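Local atomic coordinates of glycoside hydrolase family 43 (Halothermothrix orenii, PDB entry 4QQS), a protein that hydrolyses glycosidic bonds, acting as an alpha-L-arabinofuranosidase with a five-bladed beta-propeller fold, and probably contributes to xylan breakdown. Residues 100-105 and 109-114; 37-42 and 85-90. All blocks are in the same frame, centred on the assembly; numbering follows the deposited sequence.

Contact 1 is partly buried, with an exposed lysine and proline, and contact 2 is wholly buried; their centres are about 11 Å apart. Residues 100-105 and 109-114 belong to the last two strands of one four-stranded propeller blade, and backbone hydrogen bonds dominate their meeting. Residues 37-42 and 85-90 come from two successive blades; with no hydrogen bond between them, they meet through a phenylalanine, a tyrosine and a methionine. Strand 82-90 connects the two places: it pairs with strand 96-103 inside the blade, while one of its faces looks to the preceding blade. Met-85 packs against Phe-110, and Tyr-87 OH is hydrogen-bonded to Asn-112 OD1, so side chains of contact 2 reach those of contact 1.

Contact 1. Residues 100-105 and 109-114; sequences LASSKS and PFKNIK
Ser-103 lays its CB almost exactly over the centre of the Phe-110 ring, 3.5 Å from the centroid and 4° off the ring normal, a CH-pi contact. Serine suits this spot: it has no carbon beyond CB to stand between CB and the ring face. With OG anti to the backbone N (chi1 -178°), the hydroxyl is carried away from the ring and donates to Ser-105 O at 2.8 Å, along a lone pair, pinning the turn. This is the tight, buried side: Ala-101 CB sits 3.2 Å from Lys-111 O, and the ring also packs on Phe-83, Met-85, Ala-56 and Leu-57. The two strands are the outer antiparallel pair of a propeller blade. Ser-102 and Lys-111 exchange two backbone bonds, and beyond them a classic beta bulge sets both Ile-113 and Lys-114 opposite Leu-100. Leu-100 O therefore accepts two N-H groups, the one from Ile-113 N shorter (2.8 Å) and in the carbonyl plane. A second apolar touch joins Ile-113 CD1 to Leu-100 CD2 at 3.7 Å. The looser side holds exposed Pro-109 and Lys-111, whose long, extended chain suits solvent. The Lys-114 chain leads away from Leu-100, and its NZ is bonded to Leu-168 O.

Contact 2. Residues 37-42 and 85-90; sequences RGFKVW and MTYSAR
The Phe-39 ring turns an edge toward the face of Tyr-87 in an offset edge-to-face pair, with centroids 5.4 Å apart and planes at 62°. Tyr-87 CD2 lies in the plane of the phenylalanine at that edge, and Ser-88 O also lies near the plane, 4.2 Å from Phe-39 CZ. No atom of 85-90 sits squarely over a face of the Phe-39 ring: Met-85 SD approaches obliquely and comes within 4.1 Å of Phe-39 CD2 in a Met-aromatic contact. The closest touch is that of Phe-39 CE2 on Tyr-87 CB, at 3.4 Å, so the phenylalanine presses on the root of the tyrosine as well as on its ring.

Tyr-87 CB already points toward residues 37-42, and chi1 of 64°, with CG between the backbone N and carbonyl carbon, sends the ring across the strand beside Phe-39 CE2. Met-85 runs extended through its first two torsions, which carries the polarisable sulfur to Phe-39 CD2; the bend beyond only turns CE. Phenylalanine suits the middle, being wholly apolar, whereas the tyrosine can bury its ring yet hand its hydroxyl to Asn-112 OD1 in a hydrogen bond.

The axes of 38-42 and 85-90 come no nearer than 9.3 Å and run at 140°, so mainly side chains span the gap between successive propeller blades. The side chain of Asp-17, the predicted proton acceptor, is about 7 Å from that of Phe-39; that of Asp-126, predicted to tune the pKa of the catalytic glutamate, is about 6 Å from that of Ser-88. Strand 72-79 adds Pro-74 against Phe-39 and Val-76 against Met-85, while Leu-57 of strand 51-58 and Tyr-30 of strand 26-32 pack on Met-85 from the preceding blade.

Contact 1. Residues 100-105 and 109-114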
# COMPACT_ATOMS: atom_id res chain seq x y z
N LEU A 100 11.37 -5.38 -8.80
CA LEU A 100 10.29 -5.63 -9.75
C LEU A 100 10.34 -7.08 -10.22
O LEU A 100 11.39 -7.56 -10.65
CB LEU A 100 10.45 -4.70 -10.95
CG LEU A 100 9.34 -4.75 -12.01
CD1 LEU A 100 8.05 -4.19 -11.46
CD2 LEU A 100 9.76 -4.00 -13.27
N ALA A 101 9.18 -7.74 -10.18
CA ALA A 101 9.02 -9.13 -10.59
C ALA A 101 7.78 -9.24 -11.47
O ALA A 101 6.94 -8.33 -11.49
CB ALA A 101 8.88 -10.02 -9.38
N SER A 102 7.63 -10.36 -12.17
CA SER A 102 6.45 -10.57 -12.99
C SER A 102 5.98 -12.02 -12.98
O SER A 102 6.73 -12.93 -12.62
CB SER A 102 6.70 -10.09 -14.42
OG SER A 102 7.59 -10.96 -15.09
N SER A 103 4.74 -12.23 -13.41
CA SER A 103 4.15 -13.55 -13.51
C SER A 103 3.05 -13.53 -14.55
O SER A 103 2.42 -12.50 -14.78
CB SER A 103 3.54 -13.98 -12.17
OG SER A 103 3.01 -15.29 -12.24
N LYS A 104 2.81 -14.67 -15.17
CA LYS A 104 1.68 -14.80 -16.08
C LYS A 104 0.37 -15.04 -15.32
O LYS A 104 -0.71 -14.92 -15.90
CB LYS A 104 1.95 -15.91 -17.09
CG LYS A 104 3.04 -15.54 -18.09
CD LYS A 104 2.59 -14.41 -19.02
CE LYS A 104 3.61 -14.07 -20.10
NZ LYS A 104 3.14 -12.95 -20.96
N SER A 105 0.46 -15.38 -14.04
CA SER A 105 -0.70 -15.69 -13.21
C SER A 105 -0.69 -14.87 -11.93
O SER A 105 0.38 -14.63 -11.37
CB SER A 105 -0.67 -17.17 -12.83
OG SER A 105 -1.51 -17.42 -11.70
N PRO A 109 4.18 -18.47 -9.82
CA PRO A 109 5.27 -17.80 -9.12
C PRO A 109 5.72 -16.53 -9.83
O PRO A 109 5.87 -16.51 -11.05
CB PRO A 109 6.39 -18.84 -9.13
CG PRO A 109 6.13 -19.66 -10.35
CD PRO A 109 4.64 -19.71 -10.48
N PHE A 110 5.95 -15.48 -9.06
CA PHE A 110 6.55 -14.27 -9.58
C PHE A 110 8.07 -14.44 -9.64
O PHE A 110 8.69 -15.00 -8.72
CB PHE A 110 6.18 -13.06 -8.72
CG PHE A 110 4.78 -12.55 -8.98
CD1 PHE A 110 3.67 -13.21 -8.47
CD2 PHE A 110 4.57 -11.43 -9.75
CE1 PHE A 110 2.39 -12.75 -8.73
CE2 PHE A 110 3.30 -10.96 -10.00
CZ PHE A 110 2.21 -11.63 -9.49
N LYS A 111 8.65 -13.98 -10.75
CA LYS A 111 10.09 -14.05 -10.95
C LYS A 111 10.66 -12.65 -11.10
O LYS A 111 10.10 -11.80 -11.80
CB LYS A 111 10.43 -14.88 -12.19
CG LYS A 111 10.04 -14.26 -13.50
CD LYS A 111 10.49 -15.12 -14.67
CE LYS A 111 10.23 -14.43 -15.99
NZ LYS A 111 10.72 -15.22 -17.14
N ASN A 112 11.77 -12.40 -10.43
CA ASN A 112 12.40 -11.09 -10.51
C ASN A 112 12.79 -10.76 -11.93
O ASN A 112 13.35 -11.59 -12.65
CB ASN A 112 13.65 -11.04 -9.63
CG ASN A 112 13.31 -11.08 -8.16
OD1 ASN A 112 12.25 -10.62 -7.74
ND2 ASN A 112 14.23 -11.62 -7.36
N ILE A 113 12.50 -9.53 -12.33
CA ILE A 113 12.97 -9.01 -13.60
C ILE A 113 13.98 -7.87 -13.44
O ILE A 113 14.87 -7.76 -14.27
CB ILE A 113 11.83 -8.69 -14.59
CG1 ILE A 113 10.93 -7.57 -14.07
CG2 ILE A 113 11.04 -9.98 -14.90
CD1 ILE A 113 9.81 -7.21 -15.04
N LYS A 114 13.90 -7.08 -12.37
CA LYS A 114 14.95 -6.13 -12.04
C LYS A 114 14.95 -5.97 -10.52
O LYS A 114 14.09 -5.32 -9.95
CB LYS A 114 14.79 -4.80 -12.77
CG LYS A 114 16.05 -3.95 -12.78
CD LYS A 114 15.95 -2.77 -13.70
CE LYS A 114 17.16 -1.86 -13.62
NZ LYS A 114 17.09 -0.86 -14.71

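Contact 2. Residues 37-42 and 85-90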
# COMPACT_ATOMS: atom_id res chain seq x y z
N ARG A 37 11.24 -14.02 3.75
CA ARG A 37 11.26 -14.85 2.56
C ARG A 37 10.47 -14.34 1.33
O ARG A 37 10.92 -14.52 0.19
CB ARG A 37 10.76 -16.25 2.97
CG ARG A 37 10.63 -17.27 1.87
CD ARG A 37 10.25 -18.63 2.40
NE ARG A 37 10.18 -19.56 1.29
CZ ARG A 37 10.25 -20.88 1.41
NH1 ARG A 37 10.40 -21.43 2.61
NH2 ARG A 37 10.18 -21.64 0.33
N GLY A 38 9.30 -13.76 1.52
CA GLY A 38 8.47 -13.44 0.37
C GLY A 38 7.07 -13.04 0.79
O GLY A 38 6.85 -12.56 1.90
N PHE A 39 6.11 -13.25 -0.11
CA PHE A 39 4.76 -12.73 0.08
C PHE A 39 3.71 -13.76 -0.22
O PHE A 39 3.68 -14.34 -1.31
CB PHE A 39 4.54 -11.49 -0.81
CG PHE A 39 5.60 -10.45 -0.62
CD1 PHE A 39 5.60 -9.67 0.53
CD2 PHE A 39 6.61 -10.30 -1.54
CE1 PHE A 39 6.61 -8.76 0.74
CE2 PHE A 39 7.63 -9.39 -1.33
CZ PHE A 39 7.63 -8.62 -0.19
N LYS A 40 2.83 -13.94 0.76
CA LYS A 40 1.64 -14.74 0.60
C LYS A 40 0.60 -14.01 -0.24
O LYS A 40 0.56 -12.78 -0.31
CB LYS A 40 1.04 -15.07 1.97
CG LYS A 40 1.89 -16.03 2.78
CD LYS A 40 1.36 -16.24 4.18
CE LYS A 40 2.07 -17.40 4.86
NZ LYS A 40 1.76 -17.51 6.31
N VAL A 41 -0.25 -14.81 -0.86
CA VAL A 41 -1.42 -14.35 -1.60
C VAL A 41 -2.65 -15.11 -1.10
O VAL A 41 -2.59 -16.30 -0.82
CB VAL A 41 -1.23 -14.49 -3.13
CG1 VAL A 41 -0.96 -15.94 -3.54
CG2 VAL A 41 -2.41 -13.90 -3.89
N TRP A 42 -3.75 -14.37 -0.96
CA TRP A 42 -5.06 -14.91 -0.63
C TRP A 42 -6.01 -14.55 -1.76
O TRP A 42 -5.87 -13.50 -2.41
CB TRP A 42 -5.59 -14.32 0.68
CG TRP A 42 -4.80 -14.59 1.93
CD1 TRP A 42 -5.14 -15.46 2.92
CD2 TRP A 42 -3.57 -13.97 2.35
NE1 TRP A 42 -4.22 -15.42 3.93
CE2 TRP A 42 -3.25 -14.52 3.61
CE3 TRP A 42 -2.73 -12.99 1.81
CZ2 TRP A 42 -2.12 -14.13 4.32
CZ3 TRP A 42 -1.61 -12.61 2.53
CH2 TRP A 42 -1.32 -13.18 3.77
N MET A 85 4.80 -7.28 -10.00
CA MET A 85 4.86 -7.06 -8.56
C MET A 85 6.05 -6.19 -8.21
O MET A 85 7.17 -6.47 -8.61
CB MET A 85 5.01 -8.39 -7.82
CG MET A 85 5.04 -8.23 -6.30
SD MET A 85 5.31 -9.76 -5.38
CE MET A 85 3.75 -10.60 -5.62
N THR A 86 5.79 -5.13 -7.46
CA THR A 86 6.85 -4.41 -6.78
C THR A 86 6.87 -4.82 -5.32
O THR A 86 5.84 -5.22 -4.76
CB THR A 86 6.66 -2.87 -6.87
OG1 THR A 86 5.34 -2.53 -6.44
CG2 THR A 86 6.89 -2.37 -8.28
N TYR A 87 8.04 -4.73 -4.71
CA TYR A 87 8.20 -5.03 -3.30
C TYR A 87 9.53 -4.47 -2.87
O TYR A 87 10.33 -4.05 -3.71
CB TYR A 87 8.14 -6.53 -3.03
CG TYR A 87 9.25 -7.38 -3.64
CD1 TYR A 87 9.16 -7.86 -4.94
CD2 TYR A 87 10.36 -7.73 -2.89
CE1 TYR A 87 10.15 -8.68 -5.48
CE2 TYR A 87 11.35 -8.55 -3.42
CZ TYR A 87 11.24 -9.02 -4.71
OH TYR A 87 12.23 -9.84 -5.19
N SER A 88 9.82 -4.51 -1.57
CA SER A 88 11.15 -4.18 -1.10
C SER A 88 11.68 -5.27 -0.18
O SER A 88 10.91 -6.03 0.41
CB SER A 88 11.19 -2.80 -0.43
OG SER A 88 10.40 -2.76 0.74
N ALA A 89 12.99 -5.33 -0.10
CA ALA A 89 13.68 -6.21 0.83
C ALA A 89 15.04 -5.60 1.12
O ALA A 89 15.50 -4.69 0.42
CB ALA A 89 13.84 -7.63 0.25
N ARG A 90 15.71 -6.13 2.14
CA ARG A 90 17.05 -5.67 2.48
C ARG A 90 18.09 -6.40 1.64
O ARG A 90 18.10 -7.62 1.56
CB ARG A 90 17.35 -5.88 3.98
CG ARG A 90 18.53 -5.05 4.46
CD ARG A 90 18.69 -5.07 5.98
NE ARG A 90 17.50 -4.61 6.68
CZ ARG A 90 17.18 -3.33 6.91
NH1 ARG A 90 17.95 -2.35 6.46
NH2 ARG A 90 16.06 -3.04 7.56